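Local coordinates for putative angiotensinogen (Lampetra fluviatilis, PDB 5INW), which is a serpin-fold angiotensinogen that binds heparin and, with heparin as a template, inhibits thrombin, at residues 76-81 with 154-159; 90-95 with 365-370; 177-182 with 384-389; 391-396 with 410-415. The protein carries 1 engineered substitution. All blocks are in the same frame, centred on the assembly; numbering follows the deposited sequence.

Interaction 1 (76-81 with 154-159); sequences SKTQRI and FARLNG
T78 places OG1 in the crowded position between the backbone N and the carbonyl carbon (chi1 45°), leaving CG2 anti to the carbonyl carbon, while I81 holds CG1 anti to the backbone N (chi1 179°); these torsions send both branches from the first turns of helix 77-96 toward helix 150-161. The short helical segments cross at -101°, their axes 9.1 Å apart. T78 CG2 lies against the backbone of the other helix, 4.1 Å from L157 N, with the aliphatic CG of R156 at the margin. In return L157 extends CD1 to the carbonyl T78 O, at 3.8 Å. One turn on, I81 meets F154 at about a right angle: I81 CG1 stands at the edge of the ring, near its plane, 4.0 Å from F154 CD1. I81 CG2 packs on L157 CB at 4.2 Å. No hydrogen bond crosses; methyl and methylene groups do most of the touching. S76 is the N-cap residue, and its OG shares a 3.2 Å hydrogen bond with T78 OG1. T21 of the C-terminal peptide chain touches L157. Helix 110-122 backs the contact, F154 resting on A114 and S115 and L157 on L111; F154 also reaches V85, and L157 reaches A82, further along helix 77-96.

Interaction 2 (90-95 with 365-370); sequences FRLYKQ and SAMGMS
Two helical segments run nearly antiparallel, at 159° with their axes 10.2 Å apart, and the second ends in a Schellman motif whose C-prime residue is G368, with G368 N bonded to S365 O at 3.1 Å and M369 N reaching L364 O. M367 carries the contact. Its CG lies anti to the carbonyl carbon, chi2 keeps the chain extended, and a bend at chi3 (62°) turns the methyl back along helix 77-96, so that one thioether runs down roughly a turn of its neighbour. Q95 comes first: its CG slides past the methionine in the opposite direction, 3.8 Å from M367 CG. The sulfur then sits over the backbone of the next turn, with M367 SD 3.8 Å from L92 CA, and L92 crosses it obliquely to bring CD1 within 4.0 Å of M367 SD. Beyond the sulfur, M367 CE settles against the foot of R91, 4.0 Å from R91 CB. Q95 is bent at chi2, which folds its amide across to the methyl of A366, with Q95 CD 3.7 Å from A366 CB. No hydrogen bond links the segments. The guanidinium of R91 turns elsewhere, its NH2 bonding to A135 O of helix 126-136. That same helix receives M369 on L132 and A135, while L92 packs on F108 and, with Q95, on Y363; the contact joins helix 77-96 to helix 361-369, with strand 106-108 on the L92 side and helix 126-136 on the R91 and M369 side.

Interaction 3 (177-182 with 384-389); sequences FSKKGL and GMQKLH
A type I beta turn, K179 to L182, ends the sheet strand 168-179 of this serpin fold and closes with L182 N bonded to K179 O at 3.0 Å; the irregular segment that leads into strand 389-401 packs against it. L182 is the buried member of the pair. Its CG stands anti to the backbone N (chi1 175°), and this conformation carries CD1 across to the other segment although the first bond of the side chain is not aimed there. M385 answers from the other side, the two side chains sliding past each other in opposite directions: L182 CD1 lies 4.1 Å from M385 CB and equally far from M385 SD. The methionine has chi1 -117°, away from a staggered position, and a bend at chi3 (91°); its sulfur comes over the turn, with M385 SD 4.2 Å from G181 O. Q386 behaves differently. Its CG is anti to the carbonyl carbon, beside the backbone N, and from there the chain runs straight out, so that the flat amide is delivered alongside the leucine. The polar end of Q386 is held from the neighbouring strand 238-251, where S239 OG bonds to OE1; the bond anchors the amide in place while its carbon packs. K179, extended through its first torsions, adds a loose contact with the same amide, K179 CD to Q386 NE2 at 4.4 Å. L182 also rests on L240. At the heart of the contact, L182 CD1 touches the carboxamide carbon Q386 CD at 4.1 Å.

Interaction 4 (391-396 with 410-415); sequences DKITHK and AETVVG
The imidazole of H395 receives T412 OG1 at its edge, in the ring plane, H395 ND1 and T412 OG1 sharing a hydrogen bond of 3.0 Å; E411 O and A410 CB, the latter 3.9 Å from H395 CE1, approach obliquely. Its other nitrogen, NE2, bonds to S109 N, and I113 of helix 110-122 packs on the residue. The ring lies on the helix-facing side of an antiparallel ladder, with I393 and V414, whose CG1 atoms meet at 4.0 Å. K392, T394, K396, E411 and V413 point to the other face; there K396 and E411 lie side by side, E411 OE1 resting along the lysine methylenes, 3.8 Å from K396 CB, with K396 NZ 5.3 Å from E411 OE1, too far to pair directly. Their backbones bond both ways, as do T394 and V413: T394 N to V413 O at 3.0 Å, V413 N to T394 O at 3.3 Å, this donor above the carbonyl plane. At the far end D391 and K392 face G415 in a classic beta bulge, D391 N bonding G415 O at 2.8 Å and K392 N weakly. Strand 405-417 is the cleaved reactive loop, inserted into the main serpin sheet between 389-401 and 238-251. The ring, gripped at both nitrogens, has its rotation fixed, and T412 OG1 bonds in turn to S112 OG, a polar chain consistent with the serpin shutter.

Overall arrangement
Interaction 4 holds the signature of the cleaved state, the reactive loop built into the main sheet, and the other three lie at about 15 to 23 Å from it, centre to centre. Interactions 3 and 4 adjoin in sequence and reach the same sheet, with centres about 18 Å apart; the turn contact of interaction 3 lies at the sheet's end, about 27 Å from the chain centre. Interactions 1 and 2 share helix 77-96, near its start and near its end, and their centres are about 22 Å apart. Interaction 2 stands about 15 Å from interaction 4, and interaction 1 about 23 Å. Helix 110-122 is common to interactions 1 and 4, backing the first and packing against the H395, T412 and V414 side of the other.

Interaction 1 (76-81 with 154-159)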
loop_
_atom_site.group_PDB
_atom_site.type_symbol
_atom_site.label_atom_id
_atom_site.label_comp_id
_atom_site.label_asym_id
_atom_site.label_seq_id
_atom_site.Cartn_x
_atom_site.Cartn_y
_atom_site.Cartn_z
ATOM N N SER A 76 7.219 -21.214 -1.896
ATOM C CA SER A 76 6.285 -21.124 -3.040
ATOM C C SER A 76 6.637 -20.001 -4.001
ATOM O O SER A 76 7.281 -19.056 -3.601
ATOM C CB SER A 76 4.861 -20.871 -2.547
ATOM O OG SER A 76 3.950 -20.658 -3.623
ATOM N N LYS A 77 6.166 -20.068 -5.246
ATOM C CA LYS A 77 6.528 -19.041 -6.262
ATOM C C LYS A 77 5.873 -17.693 -5.879
ATOM O O LYS A 77 6.556 -16.693 -5.745
ATOM C CB LYS A 77 6.153 -19.467 -7.715
ATOM C CG LYS A 77 6.941 -20.655 -8.292
ATOM C CD LYS A 77 6.363 -22.033 -7.913
ATOM C CE LYS A 77 7.144 -23.188 -8.520
ATOM N NZ LYS A 77 6.805 -24.431 -7.782
ATOM N N THR A 78 4.552 -17.711 -5.660
ATOM C CA THR A 78 3.789 -16.527 -5.221
ATOM C C THR A 78 4.316 -15.909 -3.923
ATOM O O THR A 78 4.349 -14.697 -3.784
ATOM C CB THR A 78 2.292 -16.876 -5.038
ATOM O OG1 THR A 78 2.168 -18.121 -4.340
ATOM C CG2 THR A 78 1.594 -16.967 -6.391
ATOM N N GLN A 79 4.740 -16.766 -2.997
ATOM C CA GLN A 79 5.340 -16.333 -1.729
ATOM C C GLN A 79 6.670 -15.575 -1.882
ATOM O O GLN A 79 6.876 -14.603 -1.175
ATOM C CB GLN A 79 5.507 -17.512 -0.771
ATOM C CG GLN A 79 4.152 -18.028 -0.292
ATOM C CD GLN A 79 4.205 -19.353 0.453
ATOM O OE1 GLN A 79 5.184 -20.084 0.378
ATOM N NE2 GLN A 79 3.122 -19.686 1.138
ATOM N N ARG A 80 7.528 -15.990 -2.822
ATOM C CA ARG A 80 8.790 -15.291 -3.121
ATOM C C ARG A 80 8.584 -13.886 -3.645
ATOM O O ARG A 80 9.253 -12.952 -3.200
ATOM C CB ARG A 80 9.671 -16.071 -4.109
ATOM C CG ARG A 80 10.289 -17.360 -3.516
ATOM C CD ARG A 80 11.378 -18.013 -4.397
ATOM N NE ARG A 80 11.382 -19.479 -4.311
ATOM C CZ ARG A 80 10.917 -20.345 -5.232
ATOM N NH1 ARG A 80 10.377 -19.957 -6.393
ATOM N NH2 ARG A 80 10.993 -21.659 -4.985
ATOM N N ILE A 81 7.674 -13.739 -4.595
ATOM C CA ILE A 81 7.349 -12.414 -5.149
ATOM C C ILE A 81 6.601 -11.525 -4.131
ATOM O O ILE A 81 6.813 -10.312 -4.096
ATOM C CB ILE A 81 6.634 -12.514 -6.521
ATOM C CG1 ILE A 81 6.272 -11.130 -7.102
ATOM C CG2 ILE A 81 5.387 -13.361 -6.423
ATOM C CD1 ILE A 81 7.460 -10.205 -7.366
ATOM N N PHE A 154 4.391 -11.988 -10.718
ATOM C CA PHE A 154 3.679 -10.829 -10.164
ATOM C C PHE A 154 2.173 -10.775 -10.557
ATOM O O PHE A 154 1.316 -10.476 -9.735
ATOM C CB PHE A 154 4.380 -9.528 -10.593
ATOM C CG PHE A 154 3.836 -8.313 -9.928
ATOM C CD1 PHE A 154 4.033 -8.112 -8.572
ATOM C CD2 PHE A 154 3.077 -7.386 -10.638
ATOM C CE1 PHE A 154 3.510 -7.001 -7.928
ATOM C CE2 PHE A 154 2.538 -6.272 -9.993
ATOM C CZ PHE A 154 2.772 -6.072 -8.634
ATOM N N ALA A 155 1.844 -11.055 -11.812
ATOM C CA ALA A 155 0.460 -11.138 -12.249
ATOM C C ALA A 155 -0.237 -12.350 -11.624
ATOM O O ALA A 155 -1.449 -12.297 -11.380
ATOM C CB ALA A 155 0.356 -11.175 -13.782
ATOM N N ARG A 156 0.497 -13.439 -11.379
ATOM C CA ARG A 156 -0.113 -14.596 -10.715
ATOM C C ARG A 156 -0.518 -14.277 -9.286
ATOM O O ARG A 156 -1.638 -14.627 -8.870
ATOM C CB ARG A 156 0.777 -15.839 -10.713
ATOM C CG ARG A 156 -0.005 -17.124 -10.338
ATOM C CD ARG A 156 0.607 -18.375 -10.930
ATOM N NE ARG A 156 1.076 -18.052 -12.288
ATOM C CZ ARG A 156 1.976 -18.753 -12.985
ATOM N NH1 ARG A 156 2.453 -19.918 -12.531
ATOM N NH2 ARG A 156 2.351 -18.314 -14.184
ATOM N N LEU A 157 0.399 -13.641 -8.543
ATOM C CA LEU A 157 0.120 -13.122 -7.187
ATOM C C LEU A 157 -1.143 -12.263 -7.185
ATOM O O LEU A 157 -2.061 -12.556 -6.457
ATOM C CB LEU A 157 1.301 -12.286 -6.638
ATOM C CG LEU A 157 1.149 -11.672 -5.224
ATOM C CD1 LEU A 157 1.055 -12.781 -4.194
ATOM C CD2 LEU A 157 2.253 -10.687 -4.835
ATOM N N ASN A 158 -1.199 -11.233 -8.025
ATOM C CA ASN A 158 -2.385 -10.381 -8.067
ATOM C C ASN A 158 -3.667 -11.143 -8.410
ATOM O O ASN A 158 -4.698 -10.943 -7.782
ATOM C CB ASN A 158 -2.148 -9.167 -8.944
ATOM C CG ASN A 158 -1.163 -8.200 -8.297
ATOM O OD1 ASN A 158 -1.177 -8.014 -7.075
ATOM N ND2 ASN A 158 -0.316 -7.570 -9.108
ATOM N N GLY A 159 -3.583 -12.088 -9.328
ATOM C CA GLY A 159 -4.693 -12.986 -9.551
ATOM C C GLY A 159 -5.113 -13.743 -8.295
ATOM O O GLY A 159 -6.302 -13.925 -8.053
#

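Interaction 2 (90-95 with 365-370)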
loop_
_atom_site.group_PDB
_atom_site.type_symbol
_atom_site.label_atom_id
_atom_site.label_comp_id
_atom_site.label_asym_id
_atom_site.label_seq_id
_atom_site.Cartn_x
_atom_site.Cartn_y
_atom_site.Cartn_z
ATOM N N PHE A 90 8.899 -2.473 2.986
ATOM C CA PHE A 90 9.599 -2.218 4.248
ATOM C C PHE A 90 10.751 -1.209 4.025
ATOM O O PHE A 90 10.887 -0.213 4.724
ATOM C CB PHE A 90 10.083 -3.527 4.833
ATOM C CG PHE A 90 8.988 -4.426 5.357
ATOM C CD1 PHE A 90 7.979 -3.953 6.212
ATOM C CD2 PHE A 90 8.987 -5.798 5.042
ATOM C CE1 PHE A 90 6.983 -4.831 6.724
ATOM C CE2 PHE A 90 7.990 -6.658 5.525
ATOM C CZ PHE A 90 6.986 -6.182 6.358
ATOM N N ARG A 91 11.525 -1.443 2.985
ATOM C CA ARG A 91 12.519 -0.487 2.576
ATOM C C ARG A 91 11.898 0.901 2.411
ATOM O O ARG A 91 12.483 1.900 2.822
ATOM C CB ARG A 91 13.254 -0.968 1.313
ATOM C CG ARG A 91 14.425 -1.900 1.648
ATOM C CD ARG A 91 14.717 -2.974 0.604
ATOM N NE ARG A 91 14.660 -2.443 -0.769
ATOM C CZ ARG A 91 14.190 -3.085 -1.853
ATOM N NH1 ARG A 91 13.734 -4.347 -1.793
ATOM N NH2 ARG A 91 14.170 -2.442 -3.026
ATOM N N LEU A 92 10.703 0.966 1.866
ATOM C CA LEU A 92 10.086 2.248 1.690
ATOM C C LEU A 92 9.682 2.799 3.028
ATOM O O LEU A 92 9.840 3.991 3.278
ATOM C CB LEU A 92 8.894 2.147 0.747
ATOM C CG LEU A 92 8.023 3.388 0.595
ATOM C CD1 LEU A 92 8.859 4.498 -0.010
ATOM C CD2 LEU A 92 6.830 3.105 -0.311
ATOM N N TYR A 93 9.154 1.934 3.881
ATOM C CA TYR A 93 8.724 2.356 5.209
ATOM C C TYR A 93 9.844 3.093 5.887
ATOM O O TYR A 93 9.636 4.155 6.471
ATOM C CB TYR A 93 8.353 1.149 6.057
ATOM C CG TYR A 93 7.549 1.428 7.324
ATOM C CD1 TYR A 93 8.161 1.821 8.500
ATOM C CD2 TYR A 93 6.161 1.215 7.361
ATOM C CE1 TYR A 93 7.422 2.046 9.645
ATOM C CE2 TYR A 93 5.429 1.386 8.515
ATOM C CZ TYR A 93 6.061 1.818 9.657
ATOM O OH TYR A 93 5.315 2.050 10.808
ATOM N N LYS A 94 11.028 2.503 5.807
ATOM C CA LYS A 94 12.211 3.026 6.435
ATOM C C LYS A 94 12.632 4.372 5.939
ATOM O O LYS A 94 13.131 5.149 6.709
ATOM C CB LYS A 94 13.352 2.065 6.239
ATOM C CG LYS A 94 13.223 0.875 7.167
ATOM C CD LYS A 94 14.051 -0.301 6.652
ATOM C CE LYS A 94 14.269 -1.345 7.739
ATOM N NZ LYS A 94 13.041 -1.565 8.570
ATOM N N GLN A 95 12.448 4.647 4.659
ATOM C CA GLN A 95 12.628 5.994 4.133
ATOM C C GLN A 95 11.558 6.982 4.630
ATOM O O GLN A 95 11.887 8.092 5.004
ATOM C CB GLN A 95 12.610 5.989 2.604
ATOM C CG GLN A 95 13.677 5.151 1.897
ATOM C CD GLN A 95 15.106 5.488 2.284
ATOM O OE1 GLN A 95 15.861 4.583 2.624
ATOM N NE2 GLN A 95 15.467 6.768 2.282
ATOM N N SER A 365 14.217 7.451 -4.919
ATOM C CA SER A 365 15.580 7.832 -5.217
ATOM C C SER A 365 16.577 7.245 -4.213
ATOM O O SER A 365 17.559 6.627 -4.611
ATOM C CB SER A 365 15.709 9.352 -5.286
ATOM O OG SER A 365 14.992 9.858 -6.402
ATOM N N ALA A 366 16.331 7.403 -2.920
ATOM C CA ALA A 366 17.222 6.787 -1.922
ATOM C C ALA A 366 17.296 5.260 -2.061
ATOM O O ALA A 366 18.364 4.655 -1.877
ATOM C CB ALA A 366 16.814 7.160 -0.523
ATOM N N MET A 367 16.176 4.630 -2.401
ATOM C CA MET A 367 16.151 3.173 -2.548
ATOM C C MET A 367 16.842 2.668 -3.807
ATOM O O MET A 367 16.938 1.464 -4.010
ATOM C CB MET A 367 14.718 2.672 -2.501
ATOM C CG MET A 367 14.049 2.923 -1.157
ATOM S SD MET A 367 12.275 2.856 -1.333
ATOM C CE MET A 367 12.061 1.151 -1.870
ATOM N N GLY A 368 17.311 3.576 -4.650
ATOM C CA GLY A 368 18.155 3.225 -5.800
ATOM C C GLY A 368 17.603 3.465 -7.208
ATOM O O GLY A 368 18.296 3.133 -8.162
ATOM N N MET A 369 16.409 4.078 -7.313
ATOM C CA MET A 369 15.662 4.211 -8.552
ATOM C C MET A 369 15.657 5.653 -8.995
ATOM O O MET A 369 14.723 6.138 -9.663
ATOM C CB MET A 369 14.230 3.753 -8.362
ATOM C CG MET A 369 14.115 2.258 -8.312
ATOM S SD MET A 369 12.511 1.788 -7.681
ATOM C CE MET A 369 12.827 1.970 -5.914
ATOM N N SER A 370 16.747 6.319 -8.686
ATOM C CA SER A 370 16.913 7.710 -9.018
ATOM C C SER A 370 16.950 7.988 -10.535
ATOM O O SER A 370 16.632 9.095 -10.981
ATOM C CB SER A 370 18.242 8.171 -8.395
ATOM O OG SER A 370 18.378 9.562 -8.527
#

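Interaction 3 (177-182 with 384-389)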
loop_
_atom_site.group_PDB
_atom_site.type_symbol
_atom_site.label_atom_id
_atom_site.label_comp_id
_atom_site.label_asym_id
_atom_site.label_seq_id
_atom_site.Cartn_x
_atom_site.Cartn_y
_atom_site.Cartn_z
ATOM N N PHE A 177 -2.854 5.801 -19.349
ATOM C CA PHE A 177 -3.239 6.805 -20.335
ATOM C C PHE A 177 -2.018 7.225 -21.147
ATOM O O PHE A 177 -0.926 7.372 -20.603
ATOM C CB PHE A 177 -3.858 8.014 -19.622
ATOM C CG PHE A 177 -5.040 7.681 -18.791
ATOM C CD1 PHE A 177 -6.271 7.448 -19.390
ATOM C CD2 PHE A 177 -4.919 7.582 -17.382
ATOM C CE1 PHE A 177 -7.393 7.161 -18.634
ATOM C CE2 PHE A 177 -6.059 7.281 -16.596
ATOM C CZ PHE A 177 -7.304 7.054 -17.238
ATOM N N SER A 178 -2.222 7.500 -22.420
ATOM C CA SER A 178 -1.137 7.898 -23.318
ATOM C C SER A 178 -1.519 9.118 -24.164
ATOM O O SER A 178 -2.683 9.277 -24.565
ATOM C CB SER A 178 -0.758 6.692 -24.193
ATOM O OG SER A 178 0.060 7.065 -25.276
ATOM N N LYS A 179 -0.513 9.952 -24.468
ATOM C CA LYS A 179 -0.701 11.121 -25.398
ATOM C C LYS A 179 -1.265 10.696 -26.743
ATOM O O LYS A 179 -0.860 9.676 -27.311
ATOM C CB LYS A 179 0.591 11.873 -25.636
ATOM C CG LYS A 179 0.437 13.272 -26.179
ATOM C CD LYS A 179 1.815 13.902 -26.383
ATOM C CE LYS A 179 1.803 15.424 -26.295
ATOM N NZ LYS A 179 1.202 16.071 -27.493
ATOM N N LYS A 180 -2.235 11.461 -27.219
ATOM C CA LYS A 180 -3.037 11.060 -28.373
ATOM C C LYS A 180 -2.214 10.911 -29.628
ATOM O O LYS A 180 -2.386 9.949 -30.358
ATOM C CB LYS A 180 -4.185 12.042 -28.634
ATOM C CG LYS A 180 -5.267 11.474 -29.548
ATOM C CD LYS A 180 -6.392 12.473 -29.751
ATOM C CE LYS A 180 -6.001 13.436 -30.856
ATOM N NZ LYS A 180 -7.070 14.403 -31.186
ATOM N N GLY A 181 -1.304 11.819 -29.872
ATOM C CA GLY A 181 -0.422 11.623 -31.029
ATOM C C GLY A 181 0.644 10.511 -30.959
ATOM O O GLY A 181 1.232 10.164 -31.951
ATOM N N LEU A 182 0.890 9.959 -29.783
ATOM C CA LEU A 182 2.163 9.340 -29.469
ATOM C C LEU A 182 2.147 7.852 -29.780
ATOM O O LEU A 182 1.423 7.094 -29.118
ATOM C CB LEU A 182 2.498 9.571 -27.985
ATOM C CG LEU A 182 3.737 8.872 -27.475
ATOM C CD1 LEU A 182 4.962 9.506 -28.114
ATOM C CD2 LEU A 182 3.819 8.922 -25.961
ATOM N N GLY A 384 10.040 5.282 -29.322
ATOM C CA GLY A 384 11.222 5.955 -29.794
ATOM C C GLY A 384 10.914 7.362 -30.239
ATOM O O GLY A 384 11.829 8.117 -30.450
ATOM N N MET A 385 9.637 7.714 -30.414
ATOM C CA MET A 385 9.214 9.038 -30.946
ATOM C C MET A 385 9.648 10.186 -30.038
ATOM O O MET A 385 9.719 11.310 -30.509
ATOM C CB MET A 385 7.679 9.136 -31.097
ATOM C CG MET A 385 7.074 9.321 -32.478
ATOM S SD MET A 385 5.384 9.959 -32.149
ATOM C CE MET A 385 5.578 11.760 -32.152
ATOM N N GLN A 386 9.859 9.901 -28.747
ATOM C CA GLN A 386 10.231 10.875 -27.735
ATOM C C GLN A 386 11.118 10.262 -26.643
ATOM O O GLN A 386 11.045 9.060 -26.379
ATOM C CB GLN A 386 8.982 11.402 -27.030
ATOM C CG GLN A 386 8.064 12.370 -27.770
ATOM C CD GLN A 386 6.921 12.893 -26.887
ATOM O OE1 GLN A 386 6.834 12.585 -25.731
ATOM N NE2 GLN A 386 6.098 13.750 -27.433
ATOM N N LYS A 387 11.922 11.109 -26.000
ATOM C CA LYS A 387 12.738 10.726 -24.849
ATOM C C LYS A 387 11.961 11.043 -23.576
ATOM O O LYS A 387 11.736 12.244 -23.249
ATOM C CB LYS A 387 14.091 11.447 -24.837
ATOM C CG LYS A 387 14.968 11.120 -23.615
ATOM C CD LYS A 387 16.444 11.533 -23.743
ATOM C CE LYS A 387 17.387 10.337 -23.881
ATOM N NZ LYS A 387 18.634 10.701 -24.624
ATOM N N LEU A 388 11.547 9.967 -22.876
ATOM C CA LEU A 388 10.616 10.077 -21.757
ATOM C C LEU A 388 11.323 9.826 -20.423
ATOM O O LEU A 388 12.298 9.054 -20.352
ATOM C CB LEU A 388 9.448 9.111 -21.951
ATOM C CG LEU A 388 8.601 9.206 -23.249
ATOM C CD1 LEU A 388 7.491 8.202 -23.234
ATOM C CD2 LEU A 388 8.038 10.611 -23.441
ATOM N N HIS A 389 10.841 10.527 -19.391
ATOM C CA HIS A 389 11.283 10.318 -18.036
ATOM C C HIS A 389 10.067 10.391 -17.138
ATOM O O HIS A 389 9.038 10.966 -17.523
ATOM C CB HIS A 389 12.349 11.383 -17.619
ATOM C CG HIS A 389 11.852 12.803 -17.625
ATOM N ND1 HIS A 389 11.589 13.499 -16.468
ATOM C CD2 HIS A 389 11.572 13.651 -18.641
ATOM C CE1 HIS A 389 11.176 14.717 -16.763
ATOM N NE2 HIS A 389 11.136 14.826 -18.079
#

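Interaction 4 (391-396 with 410-415)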
loop_
_atom_site.group_PDB
_atom_site.type_symbol
_atom_site.label_atom_id
_atom_site.label_comp_id
_atom_site.label_asym_id
_atom_site.label_seq_id
_atom_site.Cartn_x
_atom_site.Cartn_y
_atom_site.Cartn_z
ATOM N N ASP A 391 8.234 12.232 -14.479
ATOM C CA ASP A 391 8.119 13.554 -13.870
ATOM C C ASP A 391 7.801 13.484 -12.415
ATOM O O ASP A 391 8.404 14.154 -11.654
ATOM C CB ASP A 391 7.004 14.326 -14.530
ATOM C CG ASP A 391 6.990 15.762 -14.113
ATOM O OD1 ASP A 391 8.083 16.376 -14.027
ATOM O OD2 ASP A 391 5.890 16.297 -13.911
ATOM N N LYS A 392 6.848 12.643 -12.044
ATOM C CA LYS A 392 6.177 12.688 -10.776
ATOM C C LYS A 392 5.534 11.331 -10.420
ATOM O O LYS A 392 4.902 10.674 -11.286
ATOM C CB LYS A 392 5.085 13.765 -10.860
ATOM C CG LYS A 392 4.278 13.923 -9.565
ATOM C CD LYS A 392 3.772 15.343 -9.330
ATOM C CE LYS A 392 3.965 15.788 -7.881
ATOM N NZ LYS A 392 3.973 17.287 -7.722
ATOM N N ILE A 393 5.634 10.970 -9.139
ATOM C CA ILE A 393 4.931 9.816 -8.562
ATOM C C ILE A 393 4.278 10.110 -7.217
ATOM O O ILE A 393 4.955 10.376 -6.247
ATOM C CB ILE A 393 5.891 8.662 -8.300
ATOM C CG1 ILE A 393 6.536 8.210 -9.593
ATOM C CG2 ILE A 393 5.160 7.485 -7.693
ATOM C CD1 ILE A 393 7.400 6.966 -9.427
ATOM N N THR A 394 2.964 10.077 -7.171
ATOM C CA THR A 394 2.260 10.320 -5.930
ATOM C C THR A 394 1.752 8.988 -5.429
ATOM O O THR A 394 1.699 8.029 -6.176
ATOM C CB THR A 394 1.153 11.395 -6.097
ATOM O OG1 THR A 394 0.348 11.143 -7.255
ATOM C CG2 THR A 394 1.803 12.721 -6.328
ATOM N N HIS A 395 1.479 8.923 -4.135
ATOM C CA HIS A 395 0.839 7.786 -3.524
ATOM C C HIS A 395 -0.073 8.339 -2.484
ATOM O O HIS A 395 0.308 9.164 -1.736
ATOM C CB HIS A 395 1.829 6.824 -2.903
ATOM C CG HIS A 395 1.177 5.600 -2.375
ATOM N ND1 HIS A 395 0.828 4.540 -3.177
ATOM C CD2 HIS A 395 0.703 5.309 -1.149
ATOM C CE1 HIS A 395 0.203 3.633 -2.455
ATOM N NE2 HIS A 395 0.123 4.075 -1.220
ATOM N N LYS A 396 -1.308 7.903 -2.485
ATOM C CA LYS A 396 -2.360 8.419 -1.600
ATOM C C LYS A 396 -3.099 7.184 -1.043
ATOM O O LYS A 396 -3.365 6.213 -1.784
ATOM C CB LYS A 396 -3.272 9.304 -2.437
ATOM C CG LYS A 396 -4.032 10.363 -1.682
ATOM C CD LYS A 396 -5.383 9.867 -1.112
ATOM C CE LYS A 396 -6.050 10.921 -0.223
ATOM N NZ LYS A 396 -7.531 10.848 -0.294
ATOM N N ALA A 410 -5.872 2.579 -1.755
ATOM C CA ALA A 410 -4.639 3.249 -2.166
ATOM C C ALA A 410 -4.687 3.573 -3.640
ATOM O O ALA A 410 -5.388 2.931 -4.385
ATOM C CB ALA A 410 -3.418 2.376 -1.881
ATOM N N GLU A 411 -3.875 4.539 -4.044
ATOM C CA GLU A 411 -3.830 5.073 -5.411
ATOM C C GLU A 411 -2.399 5.505 -5.673
ATOM O O GLU A 411 -1.886 6.343 -4.932
ATOM C CB GLU A 411 -4.611 6.352 -5.427
ATOM C CG GLU A 411 -6.036 6.286 -4.904
ATOM C CD GLU A 411 -6.734 7.633 -4.956
ATOM O OE1 GLU A 411 -6.065 8.702 -4.904
ATOM O OE2 GLU A 411 -7.977 7.616 -5.032
ATOM N N THR A 412 -1.762 4.928 -6.689
ATOM C CA THR A 412 -0.473 5.389 -7.140
ATOM C C THR A 412 -0.619 5.933 -8.548
ATOM O O THR A 412 -1.192 5.289 -9.411
ATOM C CB THR A 412 0.472 4.236 -7.188
ATOM O OG1 THR A 412 0.379 3.557 -5.930
ATOM C CG2 THR A 412 1.891 4.695 -7.475
ATOM N N VAL A 413 -0.071 7.122 -8.762
ATOM C CA VAL A 413 -0.114 7.819 -10.019
ATOM C C VAL A 413 1.325 8.135 -10.449
ATOM O O VAL A 413 2.080 8.689 -9.673
ATOM C CB VAL A 413 -0.950 9.115 -9.900
ATOM C CG1 VAL A 413 -0.980 9.873 -11.217
ATOM C CG2 VAL A 413 -2.342 8.772 -9.531
ATOM N N VAL A 414 1.649 7.874 -11.726
ATOM C CA VAL A 414 2.963 8.157 -12.300
ATOM C C VAL A 414 2.767 9.040 -13.500
ATOM O O VAL A 414 1.923 8.760 -14.324
ATOM C CB VAL A 414 3.652 6.875 -12.764
ATOM C CG1 VAL A 414 5.084 7.170 -13.200
ATOM C CG2 VAL A 414 3.680 5.836 -11.635
ATOM N N GLY A 415 3.511 10.130 -13.602
ATOM C CA GLY A 415 3.340 11.032 -14.745
ATOM C C GLY A 415 4.609 10.972 -15.527
ATOM O O GLY A 415 5.687 11.123 -14.939
#